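Local coordinates for phosphate-binding protein PstS 2 (Streptococcus pneumoniae, PDB 4H1X) that probably serves as the phosphate-capturing solute-binding protein of the PstSACB ABC transporter, which imports phosphate, at residues R23-E28 with D230-V235; T30-K35 with D42-T47; N107-S112 with T198-K203; G118-S123 with Q152-K157; A176-K179 with T185-I188. All blocks are in the same frame, centred on the assembly; numbering follows the deposited sequence. Where two conformers were deposited one is given.

Contact 1 of 5, residues R23-E28 with D230-V235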
# COMPACT_ATOMS: atom_id res chain seq x y z
N ARG A 23 5.62 6.49 1.25
CA ARG A 23 5.67 7.94 1.51
C ARG A 23 4.56 8.65 0.73
O ARG A 23 3.88 9.51 1.28
CB ARG A 23 7.03 8.51 1.13
CG ARG A 23 7.08 10.04 1.29
CD ARG A 23 8.50 10.55 1.17
NE ARG A 23 8.56 12.01 1.15
CZ ARG A 23 9.68 12.71 1.29
NH1 ARG A 23 10.84 12.09 1.47
NH2 ARG A 23 9.65 14.04 1.27
N GLY A 24 4.40 8.29 -0.53
CA GLY A 24 3.38 8.88 -1.41
C GLY A 24 2.00 8.70 -0.82
O GLY A 24 1.23 9.65 -0.74
N ALA A 25 1.70 7.48 -0.38
CA ALA A 25 0.40 7.16 0.22
C ALA A 25 0.18 7.92 1.52
O ALA A 25 -0.85 8.57 1.70
CB ALA A 25 0.31 5.67 0.47
N PHE A 26 1.16 7.83 2.44
CA PHE A 26 1.09 8.50 3.74
C PHE A 26 0.84 10.00 3.58
O PHE A 26 -0.08 10.53 4.19
CB PHE A 26 2.37 8.26 4.56
CG PHE A 26 2.31 8.94 5.91
CD1 PHE A 26 1.62 8.36 6.97
CD2 PHE A 26 2.94 10.17 6.12
CE1 PHE A 26 1.57 8.99 8.23
CE2 PHE A 26 2.87 10.81 7.37
CZ PHE A 26 2.16 10.22 8.41
N THR A 27 1.66 10.69 2.78
CA THR A 27 1.54 12.13 2.61
C THR A 27 0.21 12.50 1.91
O THR A 27 -0.37 13.52 2.26
CB THR A 27 2.75 12.71 1.89
OG1 THR A 27 2.86 12.13 0.60
CG2 THR A 27 4.07 12.53 2.69
N GLU A 28 -0.27 11.66 0.97
CA GLU A 28 -1.56 11.92 0.31
C GLU A 28 -2.73 11.79 1.34
O GLU A 28 -3.55 12.69 1.46
CB GLU A 28 -1.78 10.98 -0.88
CG GLU A 28 -3.12 11.15 -1.60
CD GLU A 28 -3.44 12.54 -2.11
OE1 GLU A 28 -2.56 13.17 -2.75
OE2 GLU A 28 -4.58 13.01 -1.88
N ASP A 230 -3.81 -2.25 2.13
CA ASP A 230 -2.52 -1.98 2.71
C ASP A 230 -2.69 -0.91 3.76
O ASP A 230 -2.95 0.24 3.42
CB ASP A 230 -1.53 -1.53 1.61
CG ASP A 230 -0.16 -1.14 2.14
OD1 ASP A 230 0.42 -1.92 2.95
OD2 ASP A 230 0.32 -0.04 1.78
N GLY A 231 -2.60 -1.31 5.03
CA GLY A 231 -2.70 -0.36 6.12
C GLY A 231 -1.32 0.22 6.39
O GLY A 231 -0.30 -0.39 6.05
N ILE A 232 -1.29 1.42 6.97
CA ILE A 232 -0.05 2.09 7.35
C ILE A 232 -0.12 2.32 8.87
O ILE A 232 -1.11 2.85 9.37
CB ILE A 232 0.17 3.41 6.56
CG1 ILE A 232 0.39 3.13 5.05
CG2 ILE A 232 1.35 4.22 7.16
CD1 ILE A 232 0.23 4.36 4.15
N ALA A 233 0.90 1.86 9.59
CA ALA A 233 1.02 2.04 11.03
C ALA A 233 1.96 3.20 11.29
O ALA A 233 3.02 3.30 10.64
CB ALA A 233 1.57 0.77 11.68
N VAL A 234 1.58 4.06 12.22
CA VAL A 234 2.42 5.17 12.70
C VAL A 234 3.06 4.64 13.95
O VAL A 234 2.35 4.27 14.90
CB VAL A 234 1.63 6.47 12.93
CG1 VAL A 234 2.55 7.55 13.49
CG2 VAL A 234 0.98 6.95 11.63
N VAL A 235 4.38 4.57 13.96
CA VAL A 235 5.07 3.89 15.04
C VAL A 235 6.00 4.83 15.82
O VAL A 235 6.64 5.72 15.25
CB VAL A 235 5.86 2.64 14.52
CG1 VAL A 235 4.90 1.52 14.09
CG2 VAL A 235 6.83 2.99 13.37

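Contact 2 of 5, residues T30-K35 with D42-T47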
# COMPACT_ATOMS: atom_id res chain seq x y z
N THR A 30 -2.78 11.81 4.71
CA THR A 30 -2.74 12.80 5.80
C THR A 30 -2.95 14.26 5.31
O THR A 30 -3.14 15.16 6.13
CB THR A 30 -1.40 12.71 6.57
OG1 THR A 30 -0.35 12.92 5.63
CG2 THR A 30 -1.23 11.39 7.31
N GLY A 31 -2.87 14.48 3.99
CA GLY A 31 -3.02 15.80 3.39
C GLY A 31 -1.77 16.66 3.41
O GLY A 31 -1.85 17.88 3.18
N ILE A 32 -0.59 16.03 3.68
CA ILE A 32 0.72 16.69 3.72
C ILE A 32 1.14 16.97 2.27
O ILE A 32 1.88 17.93 2.04
CB ILE A 32 1.73 15.80 4.49
CG1 ILE A 32 1.48 15.89 6.01
CG2 ILE A 32 3.20 16.12 4.17
CD1 ILE A 32 2.00 14.72 6.78
N LEU A 33 0.67 16.15 1.32
CA LEU A 33 0.92 16.29 -0.11
C LEU A 33 -0.28 17.03 -0.67
O LEU A 33 -1.37 16.44 -0.75
CB LEU A 33 1.13 14.91 -0.77
CG LEU A 33 1.40 14.87 -2.29
CD1 LEU A 33 2.75 15.48 -2.64
CD2 LEU A 33 1.36 13.45 -2.80
N LYS A 34 -0.11 18.33 -0.97
CA LYS A 34 -1.16 19.21 -1.48
C LYS A 34 -0.91 19.58 -2.93
O LYS A 34 0.23 19.79 -3.33
CB LYS A 34 -1.27 20.49 -0.63
CG LYS A 34 -1.58 20.24 0.84
CD LYS A 34 -2.64 21.20 1.37
CE LYS A 34 -3.27 20.74 2.67
NZ LYS A 34 -4.07 19.48 2.51
N LYS A 35 -1.99 19.69 -3.73
CA LYS A 35 -1.88 20.08 -5.13
C LYS A 35 -2.46 21.48 -5.33
O LYS A 35 -3.67 21.68 -5.18
CB LYS A 35 -2.57 19.07 -6.05
N ASP A 42 5.00 18.51 -1.39
CA ASP A 42 5.13 17.59 -0.26
C ASP A 42 5.58 18.42 0.94
O ASP A 42 6.73 18.86 0.99
CB ASP A 42 6.13 16.45 -0.56
CG ASP A 42 6.26 15.38 0.52
OD1 ASP A 42 5.80 15.62 1.66
OD2 ASP A 42 6.84 14.30 0.22
N ASN A 43 4.68 18.62 1.91
CA ASN A 43 4.99 19.46 3.07
C ASN A 43 5.67 18.68 4.23
O ASN A 43 5.70 19.19 5.36
CB ASN A 43 3.74 20.19 3.57
CG ASN A 43 3.26 21.22 2.58
OD1 ASN A 43 2.21 21.07 1.96
ND2 ASN A 43 4.07 22.24 2.35
N THR A 44 6.26 17.50 3.95
CA THR A 44 6.99 16.72 4.96
C THR A 44 8.00 17.63 5.65
O THR A 44 8.75 18.33 4.96
CB THR A 44 7.70 15.49 4.34
OG1 THR A 44 6.73 14.56 3.84
CG2 THR A 44 8.63 14.79 5.33
N ALA A 45 8.03 17.62 6.99
CA ALA A 45 8.95 18.44 7.79
C ALA A 45 10.35 18.47 7.17
O ALA A 45 10.90 17.41 6.83
CB ALA A 45 9.02 17.92 9.21
N LYS A 46 10.91 19.68 6.98
CA LYS A 46 12.25 19.84 6.41
C LYS A 46 13.33 19.32 7.38
O LYS A 46 14.46 19.11 6.95
CB LYS A 46 12.52 21.31 6.03
CG LYS A 46 11.62 21.86 4.90
CD LYS A 46 12.12 21.52 3.51
CE LYS A 46 11.17 21.95 2.41
NZ LYS A 46 11.21 23.42 2.18
N THR A 47 12.99 19.10 8.67
CA THR A 47 13.93 18.57 9.66
C THR A 47 13.96 17.04 9.65
O THR A 47 14.86 16.44 10.25
CB THR A 47 13.56 19.04 11.08
OG1 THR A 47 12.25 18.56 11.41
CG2 THR A 47 13.67 20.54 11.25

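Contact 3 of 5, residues N107-S112 with T198-K203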
# COMPACT_ATOMS: atom_id res chain seq x y z
N ASN A 107 -5.49 -2.10 -6.04
CA ASN A 107 -6.41 -2.45 -7.10
C ASN A 107 -5.69 -2.99 -8.32
O ASN A 107 -4.62 -2.51 -8.69
CB ASN A 107 -7.20 -1.20 -7.54
CG ASN A 107 -8.27 -0.80 -6.55
OD1 ASN A 107 -9.00 -1.64 -6.03
ND2 ASN A 107 -8.36 0.47 -6.27
N ILE A 108 -6.34 -3.94 -8.96
CA ILE A 108 -6.02 -4.44 -10.30
C ILE A 108 -7.16 -3.92 -11.19
O ILE A 108 -8.31 -3.77 -10.72
CB ILE A 108 -5.83 -5.96 -10.40
CG1 ILE A 108 -7.11 -6.74 -9.93
CG2 ILE A 108 -4.56 -6.39 -9.65
CD1 ILE A 108 -7.15 -8.16 -10.27
N VAL A 109 -6.84 -3.55 -12.42
CA VAL A 109 -7.81 -3.00 -13.35
C VAL A 109 -7.68 -3.75 -14.67
O VAL A 109 -6.58 -4.15 -15.03
CB VAL A 109 -7.70 -1.46 -13.56
CG1 VAL A 109 -7.78 -0.71 -12.23
CG2 VAL A 109 -6.43 -1.08 -14.29
N TRP A 110 -8.80 -3.91 -15.37
CA TRP A 110 -8.81 -4.56 -16.68
C TRP A 110 -9.96 -4.00 -17.51
O TRP A 110 -10.85 -3.32 -16.96
CB TRP A 110 -8.90 -6.09 -16.55
CG TRP A 110 -10.19 -6.58 -15.96
CD1 TRP A 110 -11.33 -6.92 -16.63
CD2 TRP A 110 -10.42 -6.90 -14.59
NE1 TRP A 110 -12.26 -7.44 -15.76
CE2 TRP A 110 -11.72 -7.44 -14.50
CE3 TRP A 110 -9.64 -6.78 -13.42
CZ2 TRP A 110 -12.28 -7.84 -13.27
CZ3 TRP A 110 -10.20 -7.18 -12.21
CH2 TRP A 110 -11.50 -7.69 -12.14
N SER A 111 -9.97 -4.30 -18.82
CA SER A 111 -11.03 -3.86 -19.70
C SER A 111 -11.62 -5.08 -20.39
O SER A 111 -11.24 -6.22 -20.09
CB SER A 111 -10.45 -2.91 -20.74
OG SER A 111 -9.60 -3.65 -21.61
N SER A 112 -12.51 -4.82 -21.37
CA SER A 112 -13.11 -5.84 -22.19
C SER A 112 -12.03 -6.55 -23.03
O SER A 112 -12.28 -7.63 -23.56
CB SER A 112 -14.18 -5.22 -23.09
OG SER A 112 -13.64 -4.25 -23.97
N THR A 198 -3.47 3.76 -18.24
CA THR A 198 -3.26 4.10 -19.65
C THR A 198 -2.89 2.83 -20.47
O THR A 198 -3.46 2.62 -21.54
CB THR A 198 -2.21 5.19 -19.76
OG1 THR A 198 -2.74 6.38 -19.15
CG2 THR A 198 -1.83 5.50 -21.21
N ALA A 199 -1.98 1.99 -19.93
CA ALA A 199 -1.52 0.77 -20.61
C ALA A 199 -2.68 -0.18 -20.85
O ALA A 199 -2.78 -0.74 -21.94
CB ALA A 199 -0.43 0.09 -19.78
N VAL A 200 -3.60 -0.29 -19.88
CA VAL A 200 -4.76 -1.19 -20.04
C VAL A 200 -5.67 -0.63 -21.15
O VAL A 200 -6.07 -1.37 -22.04
CB VAL A 200 -5.53 -1.41 -18.71
CG1 VAL A 200 -6.88 -2.08 -18.95
CG2 VAL A 200 -4.71 -2.22 -17.72
N LYS A 201 -5.97 0.66 -21.11
CA LYS A 201 -6.84 1.29 -22.12
C LYS A 201 -6.23 1.23 -23.52
O LYS A 201 -6.95 0.94 -24.48
CB LYS A 201 -7.16 2.74 -21.73
CG LYS A 201 -7.92 2.83 -20.42
CD LYS A 201 -8.44 4.24 -20.18
CE LYS A 201 -9.31 4.25 -18.95
NZ LYS A 201 -10.02 5.53 -18.80
N GLU A 202 -4.90 1.42 -23.64
CA GLU A 202 -4.14 1.38 -24.90
C GLU A 202 -3.86 -0.06 -25.37
O GLU A 202 -3.36 -0.24 -26.49
CB GLU A 202 -2.84 2.18 -24.77
CG GLU A 202 -3.11 3.67 -24.71
CD GLU A 202 -1.92 4.60 -24.70
OE1 GLU A 202 -0.76 4.11 -24.76
OE2 GLU A 202 -2.14 5.83 -24.62
N LYS A 203 -4.25 -1.06 -24.57
CA LYS A 203 -4.13 -2.50 -24.82
C LYS A 203 -2.66 -2.95 -24.86
O LYS A 203 -2.37 -3.97 -25.48
CB LYS A 203 -4.88 -2.91 -26.12
CG LYS A 203 -6.36 -2.55 -26.14
CD LYS A 203 -7.04 -3.10 -27.39
CE LYS A 203 -8.38 -2.49 -27.66
NZ LYS A 203 -9.03 -3.14 -28.83
O HOH W 1 -8.57 -1.77 -23.24

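Contact 4 of 5, residues G118-S123 with Q152-K157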
# COMPACT_ATOMS: atom_id res chain seq x y z
N GLY A 118 -5.53 -13.86 -19.07
CA GLY A 118 -5.65 -12.80 -18.07
C GLY A 118 -6.79 -13.10 -17.11
O GLY A 118 -6.63 -12.96 -15.89
N GLN A 119 -7.93 -13.54 -17.65
CA GLN A 119 -9.10 -13.94 -16.84
C GLN A 119 -8.78 -15.15 -15.94
O GLN A 119 -9.20 -15.19 -14.78
CB GLN A 119 -10.29 -14.27 -17.75
CG GLN A 119 -10.86 -13.02 -18.45
CD GLN A 119 -11.98 -13.36 -19.39
OE1 GLN A 119 -11.92 -13.10 -20.62
NE2 GLN A 119 -13.00 -14.00 -18.87
N ASP A 120 -7.98 -16.12 -16.45
CA ASP A 120 -7.59 -17.28 -15.64
C ASP A 120 -6.68 -16.83 -14.48
O ASP A 120 -6.81 -17.32 -13.35
CB ASP A 120 -6.90 -18.34 -16.50
CG ASP A 120 -6.66 -19.63 -15.73
OD1 ASP A 120 -7.65 -20.32 -15.40
OD2 ASP A 120 -5.50 -19.87 -15.33
N PHE A 121 -5.77 -15.88 -14.76
CA PHE A 121 -4.89 -15.33 -13.73
C PHE A 121 -5.73 -14.59 -12.64
O PHE A 121 -5.48 -14.79 -11.45
CB PHE A 121 -3.84 -14.41 -14.34
CG PHE A 121 -2.83 -13.84 -13.36
CD1 PHE A 121 -2.21 -14.66 -12.42
CD2 PHE A 121 -2.49 -12.50 -13.38
CE1 PHE A 121 -1.25 -14.14 -11.53
CE2 PHE A 121 -1.53 -11.98 -12.50
CZ PHE A 121 -0.94 -12.80 -11.56
N ILE A 122 -6.75 -13.80 -13.05
CA ILE A 122 -7.67 -13.10 -12.13
C ILE A 122 -8.39 -14.13 -11.25
O ILE A 122 -8.55 -13.92 -10.05
CB ILE A 122 -8.70 -12.19 -12.91
CG1 ILE A 122 -8.02 -11.04 -13.70
CG2 ILE A 122 -9.85 -11.68 -12.03
CD1 ILE A 122 -7.10 -10.16 -12.96
N SER A 123 -8.83 -15.26 -11.87
CA SER A 123 -9.52 -16.33 -11.14
C SER A 123 -8.59 -16.89 -10.06
O SER A 123 -9.02 -17.12 -8.92
CB SER A 123 -9.99 -17.43 -12.09
OG SER A 123 -10.94 -16.93 -13.02
N GLN A 152 -5.35 -25.02 -15.67
CA GLN A 152 -5.73 -25.43 -17.04
C GLN A 152 -4.44 -25.71 -17.82
O GLN A 152 -4.50 -26.12 -18.99
CB GLN A 152 -6.58 -24.34 -17.76
CG GLN A 152 -7.61 -23.63 -16.86
CD GLN A 152 -8.72 -22.90 -17.60
OE1 GLN A 152 -8.50 -22.23 -18.61
NE2 GLN A 152 -9.93 -22.97 -17.06
N HIS A 153 -3.27 -25.49 -17.15
CA HIS A 153 -1.90 -25.63 -17.66
C HIS A 153 -1.82 -24.84 -18.96
O HIS A 153 -1.55 -25.39 -20.03
CB HIS A 153 -1.49 -27.10 -17.80
CG HIS A 153 -1.56 -27.84 -16.51
ND1 HIS A 153 -0.53 -27.77 -15.58
CD2 HIS A 153 -2.55 -28.61 -16.00
CE1 HIS A 153 -0.92 -28.50 -14.55
NE2 HIS A 153 -2.13 -29.04 -14.76
N LEU A 154 -2.17 -23.54 -18.85
CA LEU A 154 -2.24 -22.64 -19.99
C LEU A 154 -0.88 -22.23 -20.47
O LEU A 154 0.14 -22.53 -19.84
CB LEU A 154 -3.08 -21.40 -19.70
CG LEU A 154 -4.58 -21.59 -19.50
CD1 LEU A 154 -5.25 -20.26 -19.19
CD2 LEU A 154 -5.25 -22.23 -20.72
N SER A 155 -0.88 -21.59 -21.63
CA SER A 155 0.33 -21.10 -22.23
C SER A 155 0.05 -19.72 -22.74
O SER A 155 -1.07 -19.43 -23.16
CB SER A 155 0.81 -22.02 -23.34
OG SER A 155 2.12 -21.66 -23.73
N GLY A 156 1.07 -18.90 -22.74
CA GLY A 156 0.94 -17.54 -23.23
C GLY A 156 1.67 -16.58 -22.33
O GLY A 156 2.32 -16.99 -21.37
N LYS A 157 1.55 -15.30 -22.66
CA LYS A 157 2.22 -14.23 -21.92
C LYS A 157 1.20 -13.23 -21.39
O LYS A 157 0.23 -12.91 -22.07
CB LYS A 157 3.26 -13.53 -22.81
CG LYS A 157 4.08 -12.43 -22.09
CD LYS A 157 4.71 -11.43 -23.06
CE LYS A 157 4.46 -9.99 -22.65
NZ LYS A 157 3.21 -9.45 -23.25
O HOH W 2 -9.00 -22.89 -13.91
O HOH W 3 -4.51 -22.47 -16.07

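Contact 5 of 5, residues A176-K179 with T185-I188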
# COMPACT_ATOMS: atom_id res chain seq x y z
N ALA A 176 3.21 -17.96 -7.60
CA ALA A 176 2.28 -19.03 -7.21
C ALA A 176 1.49 -19.52 -8.42
O ALA A 176 1.30 -20.72 -8.57
CB ALA A 176 1.34 -18.55 -6.10
N TYR A 177 1.09 -18.59 -9.32
CA TYR A 177 0.35 -18.95 -10.52
C TYR A 177 1.22 -19.78 -11.48
O TYR A 177 0.72 -20.76 -12.04
CB TYR A 177 -0.16 -17.70 -11.24
CG TYR A 177 -1.00 -18.00 -12.47
CD1 TYR A 177 -2.34 -18.36 -12.35
CD2 TYR A 177 -0.47 -17.84 -13.75
CE1 TYR A 177 -3.14 -18.54 -13.48
CE2 TYR A 177 -1.25 -18.06 -14.88
CZ TYR A 177 -2.59 -18.39 -14.74
OH TYR A 177 -3.36 -18.62 -15.85
N LYS A 178 2.49 -19.38 -11.68
CA LYS A 178 3.42 -20.05 -12.61
C LYS A 178 3.81 -21.44 -12.10
O LYS A 178 4.10 -22.31 -12.91
CB LYS A 178 4.64 -19.18 -12.89
CG LYS A 178 4.25 -17.96 -13.75
CD LYS A 178 5.43 -17.18 -14.30
CE LYS A 178 6.13 -16.35 -13.27
NZ LYS A 178 7.50 -16.00 -13.72
N LYS A 179 3.71 -21.68 -10.79
CA LYS A 179 3.95 -23.01 -10.22
C LYS A 179 2.87 -23.96 -10.78
O LYS A 179 3.17 -25.10 -11.12
CB LYS A 179 3.91 -22.93 -8.67
CG LYS A 179 4.37 -24.23 -8.01
CD LYS A 179 4.06 -24.24 -6.53
CE LYS A 179 4.60 -25.50 -5.88
NZ LYS A 179 4.47 -25.45 -4.40
N THR A 185 4.15 -16.99 -19.08
CA THR A 185 5.15 -16.01 -18.66
C THR A 185 4.40 -14.75 -18.21
O THR A 185 3.43 -14.35 -18.84
CB THR A 185 6.20 -15.74 -19.74
OG1 THR A 185 5.56 -15.31 -20.93
CG2 THR A 185 7.06 -16.94 -20.04
N ILE A 186 4.83 -14.17 -17.10
CA ILE A 186 4.17 -12.95 -16.60
C ILE A 186 5.24 -11.88 -16.45
O ILE A 186 6.16 -12.06 -15.67
CB ILE A 186 3.36 -13.19 -15.28
CG1 ILE A 186 2.20 -14.23 -15.47
CG2 ILE A 186 2.81 -11.84 -14.77
CD1 ILE A 186 1.48 -14.71 -14.15
N ASP A 187 5.12 -10.78 -17.21
CA ASP A 187 5.99 -9.61 -17.12
C ASP A 187 5.31 -8.57 -16.24
O ASP A 187 4.12 -8.26 -16.44
CB ASP A 187 6.25 -8.99 -18.51
CG ASP A 187 7.14 -9.74 -19.49
OD1 ASP A 187 7.59 -10.86 -19.16
OD2 ASP A 187 7.38 -9.20 -20.58
N ILE A 188 6.03 -8.05 -15.26
CA ILE A 188 5.43 -7.05 -14.39
C ILE A 188 6.23 -5.77 -14.55
O ILE A 188 7.43 -5.76 -14.23
CB ILE A 188 5.40 -7.55 -12.92
CG1 ILE A 188 4.56 -8.85 -12.79
CG2 ILE A 188 4.90 -6.42 -12.00
CD1 ILE A 188 4.77 -9.68 -11.55
O HOH W 4 7.64 -15.03 -16.36
O HOH W 5 6.53 -13.34 -12.78

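Contact 1 of 5, residues R23-E28 with D230-V235
Arg23 O, in the same helical turn as the Ala25 and Phe26 that meet Ile232, takes two bonds from Thr27: one from its backbone N at 2.9 Å and one from Thr27 OG1, also at 2.9 Å. The two donors come from opposite faces of the carbonyl plane, and the hydroxyl is thereby satisfied inside its own helix. On the strand side the contact is made by methyl groups. Ile232 points its CB toward the helix, and with chi2 at 164° the chain stretches out until CD1 lies 3.9 Å from Ala25 CB. The same methyl is 4.0 Å from Phe26 N, so it rests on backbone as well as side chain. Ile232 CG2 and Val234 CG2 both approach the Phe26 ring obliquely; the latter comes to 4.0 Å from Phe26 CE1. Around these buried residues, Phe26 stacks on Tyr70 and makes an edge-to-face pair with Phe254. Strand 223-236 pairs here with strand 67-72 through Ala233 and Ile71, and helix 21-30 passes over it with 10.1 Å between the local axes and a 74° angle between their directions, a helix laid across the sheet of a periplasmic-binding-protein fold.

Contact 2 of 5, residues T30-K35 with D42-T47
A two-stranded antiparallel hairpin, strands 33-35 and 40-42, brings Leu33 and Asp42 together as a non-hydrogen-bonded pair with their CA atoms 4.4 Å apart. Both side chains lie on the same face of this small sheet, where Leu33 CD1 comes to 4.1 Å from Asp42 CB. Next to the pair the backbone closes with a bond from Asn43 N to Ile32 O, 2.9 Å long with an N-H...O angle of 160°; its donor stands above the carbonyl plane, 39° out of it. Beyond that bond the second segment turns away in an Asx turn: Asp42 OD1 accepts from Thr44 N at 3.0 Å and from Thr44 OG1 at 2.6 Å, both from the same face of the carboxylate. The other oxygen, OD2, forms a salt bridge with Arg23 of helix 21-30, and this bridge and the two bonds to OD1 together probably limit the rotation of the carboxylate. Ile32 CG2 sits over this turn, near Thr44 N, although Ile32 was modelled in two conformers and the packing is correspondingly less certain. Helix 21-30 ends just before the hairpin in a Schellman motif, Gly31 taking the positive phi. Lys34 folds back over that end: bent at chi2 and again at chi4 (-65°), it delivers NZ to Gly31 O at 2.8 Å, in the carbonyl plane and on a lone pair.

Contact 3 of 5, residues N107-S112 with T198-K203
The indole of Trp110, whose CA touches Val200 CG1, has Ile108 CG1 at its edge and in the ring plane. The CB of Trp110 points away from helix 193-202, so this residue meets the helix through its backbone; Thr223 of the adjoining strand touches the side chain. Val200 carries the helix side of the contact, and its two methyls divide the work. With chi1 at 168°, CG1 lies anti to the backbone N and reaches 3.9 Å from Trp110 CA and 3.8 Å from Ser111 N. The other methyl, Val200 CG2, rests on Val109 O at 3.8 Å and on Val109 CG2 at 4.0 Å, and the two valine side chains cross at a slant.

The polar link runs through water. One water molecule lies 2.7 Å from Ser111 OG and donates to Val200 O over 2.8 Å; Ser111 OG is also bonded to Asn113 N. Val200 O has a second donor in Lys203 N, part of the Schellman motif that closes the helix, so the water adds to a carbonyl already engaged. In this periplasmic-binding-protein fold, strand 103-110 lies between strands 207-210 and 223-236, antiparallel to both, and helix 193-202 packs on its end through Val200; Leu214 also touches Val109.

Contact 4 of 5, residues G118-S123 with Q152-K157
Helix 116-126 meets the loop leading into strand 155-162, the first strand of a beta-alpha-beta unit, through one side chain, Asp120, which packs on Leu154 and faces Gln152. The tight part is a methyl against the base of a carboxylate: Leu154 CD1 lies 3.7 Å from Asp120 CB and 3.8 Å from Asp120 CG. Asp120 CG stands anti to the backbone N, chi1 -172°, and this carries the group out beyond the helix to the loop. Asp120 OD2 is hydrogen-bonded to Tyr177 OH and Tyr149 OH and also meets a water.

The loose side belongs to Gln152, an exposed residue. Here the Asp120 and Gln152 side chains run alongside one another head to tail, the amide tilted 30° from the carboxylate, with Asp120 OD1 3.6 Å from Gln152 CD. Contact there is van der Waals, and water supplies the polar coupling. One water donates to Asp120 OD1 at 3.3 Å and accepts a weak bond from Gln152 NE2. The other bridge is shorter: a second water gives a hydrogen to Asp120 OD2 across 2.9 Å and receives one from Gln152 N across 2.7 Å, tying carboxylate to loop backbone.

Contact 5 of 5, residues A176-K179 with T185-I188
Lys178 and Thr185 have the nearest CA atoms, 7.5 Å apart, and the next residue, Ile186, turns its CB toward the helix between Tyr177 and Lys178. Ile186 CD1 approaches the Tyr177 ring obliquely and lies 3.7 Å from Tyr177 CD2, the isoleucine chain standing roughly perpendicular to the tyrosine side chain. An extended chi2 of 171° carries this methyl to the ring. Lys178 runs past more loosely, its CG 4.3 Å from Ile186 CD1. These residues belong to a beta-alpha-beta crossover in which helix 164-180 links the parallel neighbours 155-162 and 183-190. Phe121 of helix 116-126 adds an edge-to-face partner for Tyr177 and also touches Ile186. The flanking residues Thr185 and Asp187 bond to strand 155-162; the N and O of Ile186 face the other way, where waters meet them. The bend at Lys178 chi3, -74°, brings NZ near that backbone. One water accepts from both Lys178 NZ (2.8 Å) and Ile186 N (3.0 Å). A second accepts a weak bond from Lys178 NZ and donates to Ile186 O at 3.2 Å.

How the contacts relate
Contact 1 opens near the N terminus on helix 21-30 and closes last, at strand 223-236, so its loop encloses the other four. Inside it, contact 2 closes first, a short hairpin touching contact 1 through the Arg23-Asp42 salt bridge and Thr27. Contact 3 then spans from strand 103-110 to helix 193-202, and within that loop contacts 4 and 5 follow in series; none of the five cross. Contacts 4 and 5 touch, and strand 103-110 leads into helix 116-126, joining contact 3 to contact 4. Contacts 2 and 4 lie on opposite sides of the chain's centre, their centres about 42 Å apart; strands 103-110 and 223-236 run between the two lobes, as in periplasmic binding proteins.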